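Side-chain contacts in dnab-like replicative helicase (Bacillus phage SPP1, PDB 3BH0), which probably unwinds double-stranded DNA in the 5'-3' direction at the cost of ATP hydrolysis, the chain here being the ATPase domain of this DnaB-family replicative helicase: residues F84-A89 and I112-V117; F157-A160 and N165-W168; Y189-E194 and G251-D256; L263-Y268 and L296-E301. All coordinates share one frame; numbering follows the deposited sequence.

Contact 1 of 4, residues F84-A89 and I112-V117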
loop_
_atom_site.group_PDB
_atom_site.type_symbol
_atom_site.label_atom_id
_atom_site.label_comp_id
_atom_site.label_asym_id
_atom_site.label_seq_id
_atom_site.Cartn_x
_atom_site.Cartn_y
_atom_site.Cartn_z
ATOM N N PHE A 84 -0.992 2.836 7.320
ATOM C CA PHE A 84 -1.129 1.442 6.890
ATOM C C PHE A 84 -0.242 1.114 5.689
ATOM O O PHE A 84 0.420 0.061 5.660
ATOM C CB PHE A 84 -2.602 1.165 6.573
ATOM C CG PHE A 84 -2.871 -0.200 6.027
ATOM C CD1 PHE A 84 -2.975 -1.298 6.875
ATOM C CD2 PHE A 84 -3.077 -0.385 4.676
ATOM C CE1 PHE A 84 -3.255 -2.569 6.366
ATOM C CE2 PHE A 84 -3.356 -1.649 4.164
ATOM C CZ PHE A 84 -3.443 -2.739 5.017
ATOM N N ALA A 85 -0.234 2.011 4.703
ATOM C CA ALA A 85 0.642 1.861 3.549
ATOM C C ALA A 85 2.125 1.909 3.947
ATOM O O ALA A 85 2.914 1.052 3.529
ATOM C CB ALA A 85 0.322 2.914 2.496
ATOM N N LEU A 86 2.505 2.889 4.764
ATOM C CA LEU A 86 3.911 2.988 5.189
ATOM C C LEU A 86 4.318 1.790 6.024
ATOM O O LEU A 86 5.443 1.310 5.929
ATOM C CB LEU A 86 4.225 4.311 5.908
ATOM C CG LEU A 86 4.201 5.578 5.032
ATOM C CD1 LEU A 86 4.139 6.811 5.875
ATOM C CD2 LEU A 86 5.363 5.679 4.046
ATOM N N LYS A 87 3.383 1.281 6.815
ATOM C CA LYS A 87 3.653 0.112 7.636
ATOM C C LYS A 87 4.067 -1.017 6.694
ATOM O O LYS A 87 5.176 -1.535 6.791
ATOM C CB LYS A 87 2.431 -0.219 8.489
ATOM C CG LYS A 87 2.567 -1.430 9.379
ATOM C CD LYS A 87 3.671 -1.275 10.397
ATOM C CE LYS A 87 3.891 -2.597 11.119
ATOM N NZ LYS A 87 4.853 -2.403 12.236
ATOM N N GLN A 88 3.182 -1.337 5.752
ATOM C CA GLN A 88 3.458 -2.262 4.653
ATOM C C GLN A 88 4.783 -2.009 3.953
ATOM O O GLN A 88 5.569 -2.937 3.777
ATOM C CB GLN A 88 2.328 -2.250 3.622
ATOM C CG GLN A 88 1.042 -2.847 4.130
ATOM C CD GLN A 88 0.171 -3.433 3.037
ATOM O OE1 GLN A 88 -1.055 -3.329 3.090
ATOM N NE2 GLN A 88 0.789 -4.055 2.043
ATOM N N ALA A 89 5.036 -0.764 3.559
ATOM C CA ALA A 89 6.274 -0.436 2.859
ATOM C C ALA A 89 7.497 -0.935 3.623
ATOM O O ALA A 89 8.418 -1.499 3.036
ATOM C CB ALA A 89 6.377 1.059 2.605
ATOM N N ILE A 112 9.639 10.258 5.836
ATOM C CA ILE A 112 10.756 9.730 6.633
ATOM C C ILE A 112 10.520 9.881 8.139
ATOM O O ILE A 112 10.834 8.968 8.907
ATOM C CB ILE A 112 12.122 10.359 6.197
ATOM C CG1 ILE A 112 12.529 9.823 4.827
ATOM C CG2 ILE A 112 13.226 10.040 7.200
ATOM C CD1 ILE A 112 13.579 10.638 4.132
ATOM N N LYS A 113 9.958 11.015 8.558
ATOM C CA LYS A 113 9.619 11.207 9.978
ATOM C C LYS A 113 8.591 10.186 10.447
ATOM O O LYS A 113 8.753 9.602 11.514
ATOM C CB LYS A 113 9.175 12.641 10.285
ATOM C CG LYS A 113 10.348 13.623 10.411
ATOM C CD LYS A 113 9.862 15.057 10.608
ATOM C CE LYS A 113 11.008 16.034 10.920
ATOM N NZ LYS A 113 11.601 16.625 9.694
ATOM N N ARG A 114 7.568 9.930 9.630
ATOM C CA ARG A 114 6.597 8.885 9.965
ATOM C C ARG A 114 7.253 7.506 10.097
ATOM O O ARG A 114 6.945 6.742 11.017
ATOM C CB ARG A 114 5.490 8.796 8.928
ATOM C CG ARG A 114 4.514 9.912 8.921
ATOM C CD ARG A 114 3.549 9.635 7.802
ATOM N NE ARG A 114 2.454 10.588 7.771
ATOM C CZ ARG A 114 1.182 10.284 8.017
ATOM N NH1 ARG A 114 0.825 9.029 8.317
ATOM N NH2 ARG A 114 0.263 11.251 7.953
ATOM N N LEU A 115 8.135 7.189 9.156
ATOM C CA LEU A 115 8.881 5.931 9.182
ATOM C C LEU A 115 9.696 5.773 10.473
ATOM O O LEU A 115 9.666 4.709 11.092
ATOM C CB LEU A 115 9.783 5.812 7.949
ATOM C CG LEU A 115 9.086 5.516 6.614
ATOM C CD1 LEU A 115 10.071 5.592 5.465
ATOM C CD2 LEU A 115 8.369 4.164 6.643
ATOM N N ILE A 116 10.411 6.836 10.859
ATOM C CA ILE A 116 11.131 6.909 12.136
ATOM C C ILE A 116 10.200 6.727 13.342
ATOM O O ILE A 116 10.401 5.834 14.159
ATOM C CB ILE A 116 11.910 8.241 12.264
ATOM C CG1 ILE A 116 13.124 8.247 11.328
ATOM C CG2 ILE A 116 12.356 8.478 13.716
ATOM C CD1 ILE A 116 13.593 9.633 10.941
ATOM N N VAL A 117 9.181 7.570 13.440
ATOM C CA VAL A 117 8.190 7.478 14.504
ATOM C C VAL A 117 7.668 6.051 14.686
ATOM O O VAL A 117 7.611 5.554 15.810
ATOM C CB VAL A 117 7.027 8.477 14.264
ATOM C CG1 VAL A 117 5.802 8.129 15.100
ATOM C CG2 VAL A 117 7.490 9.903 14.543
#
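Leu-86 and Arg-114 make the closest approach between 84-89 and 112-117, and it is an apolar one: CD1 of Leu-86 lies 3.5 Å from CD of Arg-114 and 3.9 Å from its CB. The leucine methyl therefore bears on the aliphatic stem of the arginine, and the two side chains meet at about a right angle. That stem can offer a flank because it is extended from CG to NE (chi2 178°, chi3 174°). A second apolar touch lies one residue further along, where CD2 of Leu-115 comes to 4.2 Å from CB of Leu-86. The same methyl is 4.1 Å from the carbonyl O of Leu-86, a van der Waals neighbour only. No hydrogen bond joins the segments, although the CA atoms of Leu-86 and Leu-115 are just 7.0 Å apart. Arg-114 also touches the residues that fit a Walker A P-loop, the loop from which helix 81-93 starts. Around the pair, Leu-115 packs on Ile-149 of helix 139-150, while Ala-85 and Ala-89 lean on Met-186 of strand 183-188; helix 81-93 thus sits between the central sheet and helix 108-119.

Contact 2 of 4, residues F157-A160 and N165-W168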
loop_
_atom_site.group_PDB
_atom_site.type_symbol
_atom_site.label_atom_id
_atom_site.label_comp_id
_atom_site.label_asym_id
_atom_site.label_seq_id
_atom_site.Cartn_x
_atom_site.Cartn_y
_atom_site.Cartn_z
ATOM N N PHE A 157 9.789 9.040 -4.178
ATOM C CA PHE A 157 9.709 10.012 -5.257
ATOM C C PHE A 157 8.600 11.010 -4.952
ATOM O O PHE A 157 7.415 10.703 -5.097
ATOM C CB PHE A 157 9.456 9.314 -6.607
ATOM C CG PHE A 157 10.589 8.412 -7.058
ATOM C CD1 PHE A 157 11.493 8.845 -8.023
ATOM C CD2 PHE A 157 10.744 7.133 -6.518
ATOM C CE1 PHE A 157 12.531 8.028 -8.433
ATOM C CE2 PHE A 157 11.782 6.294 -6.945
ATOM C CZ PHE A 157 12.675 6.749 -7.911
ATOM N N ASP A 158 8.998 12.208 -4.547
ATOM C CA ASP A 158 8.066 13.170 -3.971
ATOM C C ASP A 158 7.635 14.317 -4.885
ATOM O O ASP A 158 7.019 15.261 -4.422
ATOM C CB ASP A 158 8.611 13.714 -2.629
ATOM C CG ASP A 158 9.716 14.755 -2.806
ATOM O OD1 ASP A 158 10.137 15.009 -3.961
ATOM O OD2 ASP A 158 10.158 15.324 -1.776
ATOM N N LYS A 159 7.947 14.230 -6.172
ATOM C CA LYS A 159 7.520 15.244 -7.144
ATOM C C LYS A 159 6.002 15.386 -7.193
ATOM O O LYS A 159 5.270 14.390 -7.289
ATOM C CB LYS A 159 8.053 14.908 -8.528
ATOM C CG LYS A 159 8.043 16.080 -9.470
ATOM C CD LYS A 159 8.363 15.645 -10.885
ATOM C CE LYS A 159 8.383 16.853 -11.795
ATOM N NZ LYS A 159 7.596 16.560 -13.026
ATOM N N ALA A 160 5.533 16.634 -7.113
ATOM C CA ALA A 160 4.100 16.912 -7.019
ATOM C C ALA A 160 3.322 16.365 -8.230
ATOM O O ALA A 160 2.251 15.772 -8.054
ATOM C CB ALA A 160 3.848 18.396 -6.836
ATOM N N ASN A 165 3.349 7.459 -16.841
ATOM C CA ASN A 165 4.506 7.446 -17.715
ATOM C C ASN A 165 5.770 7.764 -16.935
ATOM O O ASN A 165 6.762 7.028 -16.997
ATOM C CB ASN A 165 4.298 8.464 -18.836
ATOM C CG ASN A 165 4.993 8.063 -20.103
ATOM O OD1 ASN A 165 6.220 8.220 -20.233
ATOM N ND2 ASN A 165 4.223 7.535 -21.057
ATOM N N TYR A 166 5.703 8.847 -16.163
ATOM C CA TYR A 166 6.786 9.246 -15.275
ATOM C C TYR A 166 7.170 8.111 -14.334
ATOM O O TYR A 166 8.346 7.857 -14.110
ATOM C CB TYR A 166 6.388 10.508 -14.498
ATOM C CG TYR A 166 7.394 10.935 -13.463
ATOM C CD1 TYR A 166 8.345 11.912 -13.749
ATOM C CD2 TYR A 166 7.404 10.353 -12.187
ATOM C CE1 TYR A 166 9.289 12.299 -12.777
ATOM C CE2 TYR A 166 8.330 10.723 -11.229
ATOM C CZ TYR A 166 9.262 11.696 -11.524
ATOM O OH TYR A 166 10.177 12.055 -10.565
ATOM N N ILE A 167 6.174 7.425 -13.785
ATOM C CA ILE A 167 6.418 6.362 -12.795
ATOM C C ILE A 167 6.976 5.107 -13.451
ATOM O O ILE A 167 7.812 4.407 -12.862
ATOM C CB ILE A 167 5.140 6.045 -11.963
ATOM C CG1 ILE A 167 4.740 7.281 -11.136
ATOM C CG2 ILE A 167 5.329 4.788 -11.111
ATOM C CD1 ILE A 167 3.480 7.132 -10.326
ATOM N N TRP A 168 6.485 4.828 -14.661
ATOM C CA TRP A 168 7.016 3.784 -15.541
ATOM C C TRP A 168 8.521 3.905 -15.664
ATOM O O TRP A 168 9.261 2.955 -15.419
ATOM C CB TRP A 168 6.403 3.921 -16.948
ATOM C CG TRP A 168 6.515 2.675 -17.766
ATOM C CD1 TRP A 168 7.665 2.079 -18.201
ATOM C CD2 TRP A 168 5.435 1.859 -18.237
ATOM N NE1 TRP A 168 7.371 0.944 -18.912
ATOM C CE2 TRP A 168 6.008 0.778 -18.947
ATOM C CE3 TRP A 168 4.037 1.939 -18.136
ATOM C CZ2 TRP A 168 5.227 -0.227 -19.562
ATOM C CZ3 TRP A 168 3.257 0.947 -18.752
ATOM C CH2 TRP A 168 3.862 -0.128 -19.456
HETATM O O HOH W 1 10.090 12.174 -7.599
#
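The Tyr-166 ring is met obliquely by CD of Lys-159, 4.0 Å from Tyr-166 CE1, while the Phe-157 ring is stacked with His-102 and has the Tyr-166 hydroxyl nearby, approaching obliquely, with Tyr-166 OH 4.3 Å from CD1 of Phe-157. These groups close the turn of a strand-loop-helix unit in the P-loop NTPase fold: strand 154-157, at one border of the sheet within this chain, leads through a short loop into helix 164-176, and Tyr-166 reaches back from the first turn of that helix. With its CG trans to the backbone N (chi1 175°), the tyrosine carries its ring out from the helix toward the loop. The lysine contributes its hydrocarbon part, CB of Lys-159 lying 4.1 Å from OH of Tyr-166. Its NZ is hydrogen-bonded to the carbonyl of Gly-161 inside the loop. No direct hydrogen bond links the two segments. Gln-162 gives further internal support, its NE2 bonding to the carbonyl oxygens of both Phe-157 and Lys-159, and the Ser-163 hydroxyl pairs with the backbone N of Tyr-166. The polar link across the contact runs through a single water: it accepts a hydrogen bond from the backbone N of Lys-159 at 3.3 Å and is hydrogen-bonded to OH of Tyr-166 at 3.0 Å.

Contact 3 of 4, residues Y189-E194 and G251-D256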
loop_
_atom_site.group_PDB
_atom_site.type_symbol
_atom_site.label_atom_id
_atom_site.label_comp_id
_atom_site.label_asym_id
_atom_site.label_seq_id
_atom_site.Cartn_x
_atom_site.Cartn_y
_atom_site.Cartn_z
ATOM N N TYR A 189 -1.636 8.048 -3.393
ATOM C CA TYR A 189 -2.924 8.353 -3.907
ATOM C C TYR A 189 -3.072 8.705 -5.357
ATOM O O TYR A 189 -2.487 9.653 -5.872
ATOM C CB TYR A 189 -3.903 8.877 -2.832
ATOM C CG TYR A 189 -4.534 10.224 -2.942
ATOM C CD1 TYR A 189 -5.693 10.402 -3.692
ATOM C CD2 TYR A 189 -4.057 11.294 -2.182
ATOM C CE1 TYR A 189 -6.319 11.634 -3.748
ATOM C CE2 TYR A 189 -4.687 12.534 -2.222
ATOM C CZ TYR A 189 -5.810 12.691 -3.005
ATOM O OH TYR A 189 -6.415 13.913 -3.060
ATOM N N LEU A 190 -3.834 7.810 -5.979
ATOM C CA LEU A 190 -3.982 7.645 -7.391
ATOM C C LEU A 190 -4.610 8.845 -8.072
ATOM O O LEU A 190 -4.209 9.195 -9.173
ATOM C CB LEU A 190 -4.809 6.375 -7.654
ATOM C CG LEU A 190 -5.252 5.965 -9.066
ATOM C CD1 LEU A 190 -5.233 4.451 -9.154
ATOM C CD2 LEU A 190 -6.635 6.510 -9.433
ATOM N N GLN A 191 -5.568 9.474 -7.402
ATOM C CA GLN A 191 -6.395 10.514 -8.013
ATOM C C GLN A 191 -5.672 11.850 -8.094
ATOM O O GLN A 191 -6.246 12.845 -8.547
ATOM C CB GLN A 191 -7.725 10.676 -7.263
ATOM C CG GLN A 191 -8.706 9.517 -7.457
ATOM C CD GLN A 191 -8.472 8.341 -6.494
ATOM O OE1 GLN A 191 -7.610 8.388 -5.609
ATOM N NE2 GLN A 191 -9.259 7.284 -6.670
ATOM N N LEU A 192 -4.420 11.844 -7.649
ATOM C CA LEU A 192 -3.509 12.966 -7.748
ATOM C C LEU A 192 -2.586 12.845 -8.975
ATOM O O LEU A 192 -1.910 13.812 -9.355
ATOM C CB LEU A 192 -2.650 13.041 -6.466
ATOM C CG LEU A 192 -2.790 14.234 -5.508
ATOM C CD1 LEU A 192 -4.244 14.570 -5.250
ATOM C CD2 LEU A 192 -2.045 14.016 -4.192
ATOM N N LEU A 193 -2.554 11.661 -9.584
ATOM C CA LEU A 193 -1.664 11.406 -10.723
ATOM C C LEU A 193 -2.032 12.274 -11.926
ATOM O O LEU A 193 -3.200 12.562 -12.152
ATOM C CB LEU A 193 -1.672 9.924 -11.114
ATOM C CG LEU A 193 -0.947 8.947 -10.185
ATOM C CD1 LEU A 193 -1.295 7.497 -10.504
ATOM C CD2 LEU A 193 0.555 9.150 -10.212
ATOM N N GLU A 194 -1.027 12.699 -12.688
ATOM C CA GLU A 194 -1.272 13.469 -13.914
ATOM C C GLU A 194 -1.890 12.555 -14.961
ATOM O O GLU A 194 -1.283 11.570 -15.336
ATOM C CB GLU A 194 0.030 14.051 -14.445
ATOM C CG GLU A 194 0.670 15.043 -13.512
ATOM C CD GLU A 194 1.786 15.833 -14.189
ATOM O OE1 GLU A 194 2.439 15.297 -15.133
ATOM O OE2 GLU A 194 2.010 16.992 -13.764
ATOM N N GLY A 251 -14.861 4.277 -11.941
ATOM C CA GLY A 251 -15.365 3.162 -12.757
ATOM C C GLY A 251 -14.371 2.013 -12.931
ATOM O O GLY A 251 -14.360 1.042 -12.161
ATOM N N GLN A 252 -13.539 2.143 -13.962
ATOM C CA GLN A 252 -12.504 1.182 -14.325
ATOM C C GLN A 252 -11.753 0.582 -13.137
ATOM O O GLN A 252 -11.359 -0.584 -13.158
ATOM C CB GLN A 252 -11.525 1.894 -15.249
ATOM C CG GLN A 252 -10.405 1.046 -15.781
ATOM C CD GLN A 252 -10.872 0.046 -16.815
ATOM O OE1 GLN A 252 -10.938 -1.151 -16.543
ATOM N NE2 GLN A 252 -11.189 0.534 -18.019
ATOM N N LEU A 253 -11.575 1.394 -12.101
ATOM C CA LEU A 253 -10.710 1.079 -10.962
ATOM C C LEU A 253 -10.953 -0.302 -10.326
ATOM O O LEU A 253 -10.001 -1.028 -10.044
ATOM C CB LEU A 253 -10.803 2.214 -9.922
ATOM C CG LEU A 253 -9.602 2.523 -9.018
ATOM C CD1 LEU A 253 -8.302 2.501 -9.783
ATOM C CD2 LEU A 253 -9.787 3.874 -8.360
ATOM N N GLU A 254 -12.219 -0.665 -10.117
ATOM C CA GLU A 254 -12.538 -1.957 -9.514
ATOM C C GLU A 254 -12.284 -3.127 -10.467
ATOM O O GLU A 254 -11.999 -4.245 -10.035
ATOM C CB GLU A 254 -13.976 -1.994 -8.974
ATOM C CG GLU A 254 -15.069 -2.192 -10.014
ATOM C CD GLU A 254 -16.412 -2.559 -9.391
ATOM O OE1 GLU A 254 -17.345 -1.736 -9.520
ATOM O OE2 GLU A 254 -16.534 -3.653 -8.778
ATOM N N GLN A 255 -12.385 -2.864 -11.765
ATOM C CA GLN A 255 -12.162 -3.906 -12.757
ATOM C C GLN A 255 -10.685 -4.278 -12.886
ATOM O O GLN A 255 -10.340 -5.456 -12.866
ATOM C CB GLN A 255 -12.824 -3.528 -14.085
ATOM C CG GLN A 255 -14.364 -3.706 -13.988
ATOM C CD GLN A 255 -15.145 -3.018 -15.093
ATOM O OE1 GLN A 255 -14.765 -3.063 -16.254
ATOM N NE2 GLN A 255 -16.253 -2.384 -14.730
ATOM N N ASP A 256 -9.813 -3.277 -12.942
ATOM C CA ASP A 256 -8.386 -3.533 -13.157
ATOM C C ASP A 256 -7.634 -4.157 -11.983
ATOM O O ASP A 256 -6.732 -4.972 -12.188
ATOM C CB ASP A 256 -7.689 -2.264 -13.643
ATOM C CG ASP A 256 -8.168 -1.847 -15.016
ATOM O OD1 ASP A 256 -8.516 -2.745 -15.827
ATOM O OD2 ASP A 256 -8.211 -0.633 -15.287
#
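Leu-190 and Leu-253 are the nearest backbone positions, yet their CA atoms stand 10.1 Å apart, so a short 3-10 segment at 190-192 and the helix 252-256 meet through side chains alone. The 3-10 segment follows strand 183-188, and the bond from Leu-193 N to Leu-190 O, 3.0 Å, helps to hold its turn. Leu-253 reaches across with both methyls, each used differently. CD1 of Leu-253 meets CD1 of Leu-190 at 3.7 Å, the two side chains running antiparallel and overlapping only at these methyls. Each of them has CG trans to its backbone N (chi1 175° for Leu-190, -150° for Leu-253), which points the branched ends toward each other. CD2 of Leu-253 instead lies 3.8 Å from NE2 of Gln-191, whose chain bends at chi2 (85°) to bring NE2 against the methyl. That amide is oriented by partners beyond the two segments: NE2 bonds to the hydroxyl of Ser-228, and OE1 receives the backbone N of Gln-229. Leu-190 also packs on Ala-226, and Leu-253 on Leu-72 and Ser-228, so the contact covers neighbouring central strands, 223-228 and 70-74, of the P-loop NTPase sheet. The chemistry is therefore apolar, with a polar amide at its side. All three touching residues are buried, and both OE1 and NE2 of Gln-191 have a hydrogen-bond partner outside the segments, which is consistent with the amide tolerating an apolar neighbour.

Contact 4 of 4, residues L263-Y268 and L296-E301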
loop_
_atom_site.group_PDB
_atom_site.type_symbol
_atom_site.label_atom_id
_atom_site.label_comp_id
_atom_site.label_asym_id
_atom_site.label_seq_id
_atom_site.Cartn_x
_atom_site.Cartn_y
_atom_site.Cartn_z
ATOM N N LEU A 263 -10.114 0.171 4.214
ATOM C CA LEU A 263 -9.884 0.362 5.638
ATOM C C LEU A 263 -11.095 1.034 6.266
ATOM O O LEU A 263 -11.674 1.962 5.709
ATOM C CB LEU A 263 -8.630 1.198 5.889
ATOM C CG LEU A 263 -7.219 0.585 5.920
ATOM C CD1 LEU A 263 -7.078 -0.797 5.292
ATOM C CD2 LEU A 263 -6.283 1.533 5.237
ATOM N N TYR A 264 -11.480 0.546 7.433
ATOM C CA TYR A 264 -12.570 1.112 8.191
ATOM C C TYR A 264 -12.171 1.075 9.643
ATOM O O TYR A 264 -11.747 0.038 10.151
ATOM C CB TYR A 264 -13.829 0.291 7.955
ATOM C CG TYR A 264 -15.027 0.708 8.761
ATOM C CD1 TYR A 264 -15.782 1.818 8.395
ATOM C CD2 TYR A 264 -15.423 -0.022 9.875
ATOM C CE1 TYR A 264 -16.896 2.193 9.127
ATOM C CE2 TYR A 264 -16.528 0.343 10.616
ATOM C CZ TYR A 264 -17.261 1.448 10.242
ATOM O OH TYR A 264 -18.365 1.815 10.972
ATOM N N ARG A 265 -12.292 2.221 10.301
ATOM C CA ARG A 265 -11.968 2.344 11.716
ATOM C C ARG A 265 -13.255 2.736 12.453
ATOM O O ARG A 265 -13.646 3.899 12.448
ATOM C CB ARG A 265 -10.863 3.381 11.868
ATOM C CG ARG A 265 -10.224 3.448 13.228
ATOM C CD ARG A 265 -9.157 4.526 13.245
ATOM N NE ARG A 265 -9.334 5.381 14.411
ATOM C CZ ARG A 265 -9.669 6.669 14.372
ATOM N NH1 ARG A 265 -9.838 7.294 13.214
ATOM N NH2 ARG A 265 -9.825 7.337 15.507
ATOM N N ASP A 266 -13.930 1.753 13.050
ATOM C CA ASP A 266 -15.290 1.949 13.594
ATOM C C ASP A 266 -15.408 3.101 14.595
ATOM O O ASP A 266 -16.439 3.783 14.635
ATOM C CB ASP A 266 -15.862 0.647 14.203
ATOM C CG ASP A 266 -17.372 0.734 14.491
ATOM O OD1 ASP A 266 -18.177 0.058 13.815
ATOM O OD2 ASP A 266 -17.783 1.479 15.391
ATOM N N ASP A 267 -14.358 3.315 15.390
ATOM C CA ASP A 267 -14.418 4.297 16.479
ATOM C C ASP A 267 -14.250 5.751 16.024
ATOM O O ASP A 267 -14.415 6.676 16.827
ATOM C CB ASP A 267 -13.488 3.924 17.668
ATOM C CG ASP A 267 -12.004 3.954 17.310
ATOM O OD1 ASP A 267 -11.652 4.405 16.199
ATOM O OD2 ASP A 267 -11.183 3.531 18.150
ATOM N N TYR A 268 -13.945 5.940 14.739
ATOM C CA TYR A 268 -14.069 7.248 14.109
ATOM C C TYR A 268 -15.540 7.627 13.988
ATOM O O TYR A 268 -15.898 8.775 14.182
ATOM C CB TYR A 268 -13.411 7.288 12.724
ATOM C CG TYR A 268 -13.471 8.654 12.070
ATOM C CD1 TYR A 268 -12.556 9.654 12.425
ATOM C CD2 TYR A 268 -14.440 8.957 11.115
ATOM C CE1 TYR A 268 -12.600 10.916 11.852
ATOM C CE2 TYR A 268 -14.494 10.223 10.522
ATOM C CZ TYR A 268 -13.564 11.199 10.895
ATOM O OH TYR A 268 -13.588 12.468 10.325
ATOM N N LEU A 296 -7.150 -5.394 12.618
ATOM C CA LEU A 296 -5.845 -5.103 13.186
ATOM C C LEU A 296 -5.988 -4.079 14.301
ATOM O O LEU A 296 -6.859 -3.224 14.250
ATOM C CB LEU A 296 -4.903 -4.527 12.122
ATOM C CG LEU A 296 -4.529 -5.298 10.861
ATOM C CD1 LEU A 296 -3.719 -4.371 9.974
ATOM C CD2 LEU A 296 -3.726 -6.542 11.211
ATOM N N ALA A 297 -5.112 -4.174 15.295
ATOM C CA ALA A 297 -5.026 -3.199 16.369
ATOM C C ALA A 297 -4.185 -2.044 15.862
ATOM O O ALA A 297 -3.055 -2.235 15.434
ATOM C CB ALA A 297 -4.397 -3.815 17.624
ATOM N N PHE A 298 -4.749 -0.845 15.910
ATOM C CA PHE A 298 -4.089 0.323 15.387
ATOM C C PHE A 298 -3.532 1.119 16.549
ATOM O O PHE A 298 -4.283 1.518 17.441
ATOM C CB PHE A 298 -5.093 1.148 14.583
ATOM C CG PHE A 298 -4.566 2.463 14.108
ATOM C CD1 PHE A 298 -3.344 2.546 13.435
ATOM C CD2 PHE A 298 -5.310 3.624 14.290
ATOM C CE1 PHE A 298 -2.868 3.765 12.971
ATOM C CE2 PHE A 298 -4.838 4.857 13.821
ATOM C CZ PHE A 298 -3.618 4.926 13.161
ATOM N N ILE A 299 -2.220 1.328 16.549
ATOM C CA ILE A 299 -1.584 2.150 17.576
ATOM C C ILE A 299 -1.428 3.540 16.984
ATOM O O ILE A 299 -0.419 3.859 16.341
ATOM C CB ILE A 299 -0.212 1.577 18.090
ATOM C CG1 ILE A 299 -0.308 0.087 18.458
ATOM C CG2 ILE A 299 0.341 2.416 19.257
ATOM C CD1 ILE A 299 -1.522 -0.326 19.304
ATOM N N LYS A 300 -2.470 4.339 17.208
ATOM C CA LYS A 300 -2.607 5.691 16.684
ATOM C C LYS A 300 -1.322 6.500 16.814
ATOM O O LYS A 300 -0.692 6.850 15.810
ATOM C CB LYS A 300 -3.770 6.402 17.390
ATOM C CG LYS A 300 -5.136 5.879 16.979
ATOM C CD LYS A 300 -6.233 6.050 18.052
ATOM C CE LYS A 300 -7.654 5.855 17.448
ATOM N NZ LYS A 300 -7.953 4.470 16.938
ATOM N N GLU A 301 -0.931 6.757 18.059
ATOM C CA GLU A 301 0.214 7.592 18.397
ATOM C C GLU A 301 1.503 7.241 17.631
ATOM O O GLU A 301 2.387 8.087 17.464
ATOM C CB GLU A 301 0.452 7.531 19.916
ATOM C CG GLU A 301 0.894 6.141 20.412
ATOM C CD GLU A 301 0.952 6.020 21.926
ATOM O OE1 GLU A 301 1.111 7.065 22.604
ATOM O OE2 GLU A 301 0.842 4.868 22.432
#
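At the surface end of the antiparallel part of the sheet, a salt-bridge network of Arg-265, Asp-267 and Lys-300 links the end of strand 259-265 and the start of the following helix to the segment just after strand 292-299. Asp-267 is the shared acid: its OD1 pairs with NE of Arg-265 at 3.1 Å, and its OD2 forms a longer salt bridge with NZ of Lys-300 at 3.6 Å. The two cations are also close, with Lys-300 NZ 3.0 Å from Arg-265 NE, near the guanidinium plane and at its edge. This pair consists of two donors and is no hydrogen bond; the carboxylate probably offsets much of the repulsion. Lys-300 approaches both partners head-on from the other segment, bending at chi4 (65°) to set NZ beside them. Further down the arginine chain, CD of Arg-265 touches CD2 of Phe-298 at 4.1 Å, the guanidinium and ring planes being 61° apart. Outside the segments, Arg-265 NH1 bonds to the carbonyl of Ser-78 in the putative P-loop, and Asp-267 OD2 accepts the backbone N of Asn-277. The arrangement is a surface salt-bridge network at the ends of two sheet strands that are separated by a third, 278-286, beside the putative nucleotide-binding loop.

All four contacts belong to one P-loop NTPase domain built round a mixed sheet. Contact 1 and contact 4, with centres about 16 Å apart, touch directly: Phe-84 CD2 lies 3.8 Å from Leu-263 CD2, so helix 81-93 rests on the strands of contact 4. Contacts 2 and 3, about 15 Å apart between centres, also meet, with Ile-167 CD1 3.6 Å from Leu-193 CD2. Contacts 1 and 3 lie on opposite sides of the chain's centre, as do contacts 2 and 4, whose centres are about 30 Å apart. The probable Walker A loop, residues Ala-75 to Thr-82, relates three of them: Arg-114 of contact 1 touches it, Arg-265 of contact 4 bonds to it, and Gln-191 of contact 3 lies nearby without touching.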